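Local coordinates for SusD superfamily protein (Bacteroides fragilis NCTC 9343, PDB 3NQP) that probably binds glycans at the outer membrane as a SusD-family protein, helping to deliver them for uptake, at residues 304-316 / 359-373. Residues are numbered along the deposited sequence; the frame is centred on the assembly and turned at random.
With EDO (1,2-ethanediol), chain I.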
loop_
_atom_site.group_PDB
_atom_site.type_symbol
_atom_site.label_atom_id
_atom_site.label_comp_id
_atom_site.label_asym_id
_atom_site.label_seq_id
_atom_site.Cartn_x
_atom_site.Cartn_y
_atom_site.Cartn_z
ATOM N N GLY A 304 29.386 8.142 -5.006
ATOM C CA GLY A 304 29.780 6.912 -5.678
ATOM C C GLY A 304 28.612 5.921 -5.681
ATOM O O GLY A 304 27.471 6.290 -5.962
ATOM N N ASP A 305 28.891 4.658 -5.395
ATOM C CA ASP A 305 27.853 3.649 -5.326
ATOM C C ASP A 305 27.577 3.347 -3.862
ATOM O O ASP A 305 27.773 2.214 -3.393
ATOM C CB ASP A 305 28.276 2.366 -6.054
ATOM C CG ASP A 305 27.197 1.316 -6.037
ATOM O OD1 ASP A 305 26.053 1.633 -5.685
ATOM O OD2 ASP A 305 27.454 0.185 -6.435
ATOM N N ALA A 306 27.096 4.356 -3.146
ATOM C CA ALA A 306 26.948 4.294 -1.693
ATOM C C ALA A 306 25.998 3.184 -1.229
ATOM O O ALA A 306 26.185 2.672 -0.179
ATOM C CB ALA A 306 26.470 5.644 -1.173
ATOM N N LEU A 307 24.978 2.835 -2.028
ATOM C CA LEU A 307 24.029 1.751 -1.682
ATOM C C LEU A 307 24.481 0.363 -2.081
ATOM O O LEU A 307 23.866 -0.611 -1.677
ATOM C CB LEU A 307 22.659 2.006 -2.278
ATOM C CG LEU A 307 21.964 3.243 -1.704
ATOM C CD1 LEU A 307 20.539 3.330 -2.250
ATOM C CD2 LEU A 307 21.960 3.332 -0.159
ATOM N N ASP A 308 25.576 0.262 -2.839
ATOM C CA ASP A 308 25.992 -1.022 -3.410
ATOM C C ASP A 308 24.869 -1.613 -4.267
ATOM O O ASP A 308 24.327 -2.705 -4.019
ATOM C CB ASP A 308 26.466 -2.008 -2.334
ATOM C CG ASP A 308 27.304 -3.158 -2.919
ATOM O OD1 ASP A 308 27.571 -3.207 -4.144
ATOM O OD2 ASP A 308 27.695 -4.027 -2.134
ATOM N N ILE A 309 24.550 -0.881 -5.313
ATOM C CA ILE A 309 23.592 -1.366 -6.284
ATOM C C ILE A 309 24.233 -1.525 -7.681
ATOM O O ILE A 309 23.558 -1.940 -8.602
ATOM C CB ILE A 309 22.360 -0.442 -6.355
ATOM C CG1 ILE A 309 22.768 0.919 -6.832
ATOM C CG2 ILE A 309 21.586 -0.394 -4.971
ATOM C CD1 ILE A 309 21.622 1.889 -7.311
ATOM N N GLN A 310 25.538 -1.272 -7.803
ATOM C CA GLN A 310 26.237 -1.351 -9.086
ATOM C C GLN A 310 25.426 -0.588 -10.140
ATOM O O GLN A 310 24.933 0.496 -9.834
ATOM C CB GLN A 310 26.476 -2.799 -9.482
ATOM C CG GLN A 310 27.061 -3.678 -8.404
ATOM C CD GLN A 310 26.018 -4.346 -7.578
ATOM O OE1 GLN A 310 25.060 -4.928 -8.112
ATOM N NE2 GLN A 310 26.167 -4.258 -6.237
ATOM N N ASN A 311 25.290 -1.115 -11.357
ATOM C CA ASN A 311 24.530 -0.439 -12.373
ATOM C C ASN A 311 23.096 -0.923 -12.516
ATOM O O ASN A 311 22.535 -0.830 -13.611
ATOM C CB ASN A 311 25.206 -0.481 -13.756
ATOM C CG ASN A 311 24.688 0.623 -14.671
ATOM O OD1 ASN A 311 24.250 1.693 -14.188
ATOM N ND2 ASN A 311 24.680 0.365 -15.969
ATOM N N THR A 312 22.494 -1.371 -11.426
ATOM C CA THR A 312 21.174 -1.964 -11.467
ATOM C C THR A 312 20.050 -0.953 -11.304
ATOM O O THR A 312 18.863 -1.335 -11.396
ATOM C CB THR A 312 21.023 -3.064 -10.365
ATOM O OG1 THR A 312 21.124 -2.464 -9.068
ATOM C CG2 THR A 312 22.094 -4.139 -10.489
ATOM N N GLY A 313 20.397 0.312 -11.026
ATOM C CA GLY A 313 19.418 1.318 -10.601
ATOM C C GLY A 313 19.126 2.440 -11.573
ATOM O O GLY A 313 19.839 2.637 -12.563
ATOM N N ASN A 314 18.046 3.169 -11.297
ATOM C CA ASN A 314 17.800 4.455 -11.883
ATOM C C ASN A 314 17.011 5.286 -10.884
ATOM O O ASN A 314 16.708 4.809 -9.790
ATOM C CB ASN A 314 17.167 4.375 -13.319
ATOM C CG ASN A 314 15.718 3.962 -13.323
ATOM O OD1 ASN A 314 14.989 4.331 -12.431
ATOM N ND2 ASN A 314 15.260 3.291 -14.425
ATOM N N GLN A 315 16.783 6.549 -11.208
ATOM C CA GLN A 315 15.956 7.411 -10.372
ATOM C C GLN A 315 14.829 7.986 -11.211
ATOM O O GLN A 315 14.899 9.100 -11.736
ATOM C CB GLN A 315 16.740 8.534 -9.672
ATOM C CG GLN A 315 15.902 9.105 -8.501
ATOM C CD GLN A 315 16.633 10.106 -7.671
ATOM O OE1 GLN A 315 17.420 10.877 -8.205
ATOM N NE2 GLN A 315 16.337 10.151 -6.353
ATOM N N THR A 316 13.808 7.160 -11.348
ATOM C CA THR A 316 12.601 7.499 -12.071
ATOM C C THR A 316 11.373 7.633 -11.163
ATOM O O THR A 316 10.295 7.903 -11.636
ATOM C CB THR A 316 12.323 6.458 -13.232
ATOM O OG1 THR A 316 12.401 5.117 -12.750
ATOM C CG2 THR A 316 13.368 6.636 -14.384
ATOM N N ARG A 359 16.327 3.232 0.175
ATOM C CA ARG A 359 16.996 1.982 0.467
ATOM C C ARG A 359 16.215 1.103 1.466
ATOM O O ARG A 359 16.773 0.166 2.045
ATOM C CB ARG A 359 18.399 2.275 1.011
ATOM C CG ARG A 359 18.402 3.117 2.259
ATOM C CD ARG A 359 19.786 3.065 2.933
ATOM N NE ARG A 359 19.991 4.256 3.737
ATOM C CZ ARG A 359 21.195 4.719 4.064
ATOM N NH1 ARG A 359 22.258 4.049 3.652
ATOM N NH2 ARG A 359 21.329 5.843 4.783
ATOM N N LYS A 360 14.924 1.400 1.629
ATOM C CA LYS A 360 14.056 0.736 2.600
ATOM C C LYS A 360 13.957 -0.756 2.395
ATOM O O LYS A 360 13.921 -1.501 3.375
ATOM C CB LYS A 360 12.639 1.315 2.513
ATOM C CG LYS A 360 11.703 0.881 3.669
ATOM C CD LYS A 360 10.407 1.700 3.678
ATOM C CE LYS A 360 9.410 1.159 4.701
ATOM N NZ LYS A 360 8.280 2.091 4.895
ATOM N N ASN A 361 13.887 -1.184 1.136
ATOM C CA ASN A 361 13.473 -2.561 0.795
ATOM C C ASN A 361 14.075 -2.981 -0.564
ATOM O O ASN A 361 13.378 -3.352 -1.486
ATOM C CB ASN A 361 11.934 -2.635 0.820
ATOM C CG ASN A 361 11.386 -4.034 0.658
ATOM O OD1 ASN A 361 11.976 -5.015 1.142
ATOM N ND2 ASN A 361 10.207 -4.131 0.023
ATOM N N ILE A 362 15.396 -2.829 -0.689
ATOM C CA ILE A 362 16.120 -3.113 -1.948
ATOM C C ILE A 362 16.862 -4.462 -1.920
ATOM O O ILE A 362 17.854 -4.670 -2.643
ATOM C CB ILE A 362 17.041 -1.928 -2.370
ATOM C CG1 ILE A 362 18.050 -1.558 -1.274
ATOM C CG2 ILE A 362 16.182 -0.709 -2.736
ATOM C CD1 ILE A 362 19.370 -0.788 -1.803
ATOM N N GLY A 363 16.378 -5.396 -1.108
ATOM C CA GLY A 363 16.872 -6.807 -1.196
ATOM C C GLY A 363 18.292 -6.989 -0.656
ATOM O O GLY A 363 18.592 -6.506 0.425
ATOM N N TYR A 364 19.169 -7.632 -1.423
ATOM C CA TYR A 364 20.562 -7.859 -0.967
ATOM C C TYR A 364 21.531 -7.969 -2.118
ATOM O O TYR A 364 21.137 -7.972 -3.286
ATOM C CB TYR A 364 20.634 -9.121 -0.086
ATOM C CG TYR A 364 20.094 -10.368 -0.764
ATOM C CD1 TYR A 364 20.658 -10.859 -1.953
ATOM C CD2 TYR A 364 18.995 -11.048 -0.232
ATOM C CE1 TYR A 364 20.145 -11.991 -2.577
ATOM C CE2 TYR A 364 18.487 -12.188 -0.840
ATOM C CZ TYR A 364 19.049 -12.642 -2.025
ATOM O OH TYR A 364 18.500 -13.746 -2.632
ATOM N N VAL A 365 22.819 -8.056 -1.798
ATOM C CA VAL A 365 23.827 -8.287 -2.797
ATOM C C VAL A 365 24.196 -9.750 -2.637
ATOM O O VAL A 365 24.558 -10.197 -1.530
ATOM C CB VAL A 365 25.051 -7.401 -2.586
ATOM C CG1 VAL A 365 26.063 -7.652 -3.680
ATOM C CG2 VAL A 365 24.659 -5.897 -2.527
ATOM N N ASN A 366 24.116 -10.503 -3.727
ATOM C CA ASN A 366 24.333 -11.931 -3.645
ATOM C C ASN A 366 25.829 -12.289 -3.601
ATOM O O ASN A 366 26.693 -11.402 -3.592
ATOM C CB ASN A 366 23.572 -12.634 -4.789
ATOM C CG ASN A 366 24.138 -12.351 -6.135
ATOM O OD1 ASN A 366 25.290 -11.893 -6.274
ATOM N ND2 ASN A 366 23.344 -12.620 -7.158
ATOM N N ALA A 367 26.144 -13.575 -3.561
ATOM C CA ALA A 367 27.546 -14.004 -3.375
ATOM C C ALA A 367 28.412 -13.610 -4.587
ATOM O O ALA A 367 29.612 -13.414 -4.450
ATOM C CB ALA A 367 27.625 -15.538 -3.104
ATOM N N GLN A 368 27.798 -13.433 -5.750
ATOM C CA GLN A 368 28.500 -12.951 -6.933
ATOM C C GLN A 368 28.646 -11.425 -6.981
ATOM O O GLN A 368 29.137 -10.881 -7.967
ATOM C CB GLN A 368 27.792 -13.448 -8.200
ATOM C CG GLN A 368 27.779 -14.988 -8.357
ATOM C CD GLN A 368 26.869 -15.732 -7.347
ATOM O OE1 GLN A 368 25.737 -15.304 -7.045
ATOM N NE2 GLN A 368 27.384 -16.851 -6.804
ATOM N N GLY A 369 28.219 -10.722 -5.937
ATOM C CA GLY A 369 28.371 -9.261 -5.906
ATOM C C GLY A 369 27.296 -8.497 -6.686
ATOM O O GLY A 369 27.433 -7.292 -6.902
ATOM N N ALA A 370 26.211 -9.166 -7.080
ATOM C CA ALA A 370 25.116 -8.475 -7.744
ATOM C C ALA A 370 23.940 -8.133 -6.808
ATOM O O ALA A 370 23.469 -8.975 -6.058
ATOM C CB ALA A 370 24.602 -9.307 -8.944
ATOM N N ARG A 371 23.474 -6.895 -6.900
ATOM C CA ARG A 371 22.297 -6.434 -6.219
ATOM C C ARG A 371 21.085 -7.165 -6.803
ATOM O O ARG A 371 20.911 -7.206 -8.015
ATOM C CB ARG A 371 22.165 -4.918 -6.405
ATOM C CG ARG A 371 20.801 -4.279 -5.979
ATOM C CD ARG A 371 20.510 -4.458 -4.497
ATOM N NE ARG A 371 21.544 -3.879 -3.656
ATOM C CZ ARG A 371 21.512 -3.918 -2.330
ATOM N NH1 ARG A 371 20.511 -4.523 -1.713
ATOM N NH2 ARG A 371 22.491 -3.373 -1.626
ATOM N N VAL A 372 20.298 -7.773 -5.929
ATOM C CA VAL A 372 19.060 -8.435 -6.306
ATOM C C VAL A 372 17.882 -7.800 -5.584
ATOM O O VAL A 372 17.820 -7.808 -4.372
ATOM C CB VAL A 372 19.124 -9.953 -5.988
ATOM C CG1 VAL A 372 17.831 -10.649 -6.407
ATOM C CG2 VAL A 372 20.309 -10.648 -6.707
ATOM N N TYR A 373 16.946 -7.226 -6.325
ATOM C CA TYR A 373 15.786 -6.553 -5.701
ATOM C C TYR A 373 14.679 -7.569 -5.343
ATOM O O TYR A 373 13.631 -7.590 -5.960
ATOM C CB TYR A 373 15.251 -5.451 -6.603
ATOM C CG TYR A 373 16.281 -4.360 -6.827
ATOM C CD1 TYR A 373 16.583 -3.441 -5.830
ATOM C CD2 TYR A 373 16.972 -4.269 -8.012
ATOM C CE1 TYR A 373 17.543 -2.430 -6.042
ATOM C CE2 TYR A 373 17.921 -3.294 -8.223
ATOM C CZ TYR A 373 18.207 -2.372 -7.225
ATOM O OH TYR A 373 19.146 -1.390 -7.440
HETATM C C1 EDO I . 19.971 -3.208 1.182
HETATM O O1 EDO I . 19.952 -1.911 1.840
HETATM C C2 EDO I . 20.909 -4.235 1.827
HETATM O O2 EDO I . 22.274 -3.999 1.413
#
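The guanidinium group of Arg371 lies edge-on to the carbonyl oxygen of Asp308, with Val365 CG2 over the rim of one face and Ile362 CD1 over the centre of the other. At its edge NE and NH2 both reach Asp308 O, 3.0 Å from Arg371 NE, from one face of the carbonyl plane. NH2 also makes a weak bond to Leu307 O and a straighter one to O2 of an ethanediol, probably from the crystallisation liquor, while NH1 turns back to Ile362 O of its own segment. Contacts on both faces and bonds from all three nitrogens fix the rotation of the group beside the type I turn Asp305-Asp308. With CG anti to the backbone N (chi1 168°), Arg371 CG rests 3.4 Å above one face of the Tyr373 ring, near the rim; bends at chi2 and chi3 then turn the guanidinium toward Asp308 O. Ile362 CB sits at that ring's edge, and Tyr373 OH donates to Thr312 OG1 (2.8 Å), which in turn donates a hydrogen bond to Ile309 O, on a lone pair in the carbonyl plane. Ile309 CG2 meets Ile362 CD1 at 3.9 Å.

Gln310, bent at chi2 (90°), brings its amide nearly parallel to the guanidinium plane; OE1 accepts a hydrogen bond from Arg371 N (2.8 Å), and NE2 donates to Asp308 OD1. Asp305 OD1 and OD2 accept bonds from Ile309 N and Gln310 N respectively, fixing the loop that presents these groups. Farther along, the side chains of Leu307 and Arg359 cross at about a right angle, Leu307 CD2 lying 3.8 Å from Arg359 CD.

Within the SusD family region, the contact thus joins an irregular loop between strand 265-269 and helix 321-325 to the short antiparallel hairpin 364-365/371-372 and its flanking residues. Leu307 and Arg359 also pack on Ile339 of strand 338-344, and Arg359 forms a salt bridge with Glu335 of helix 333-337.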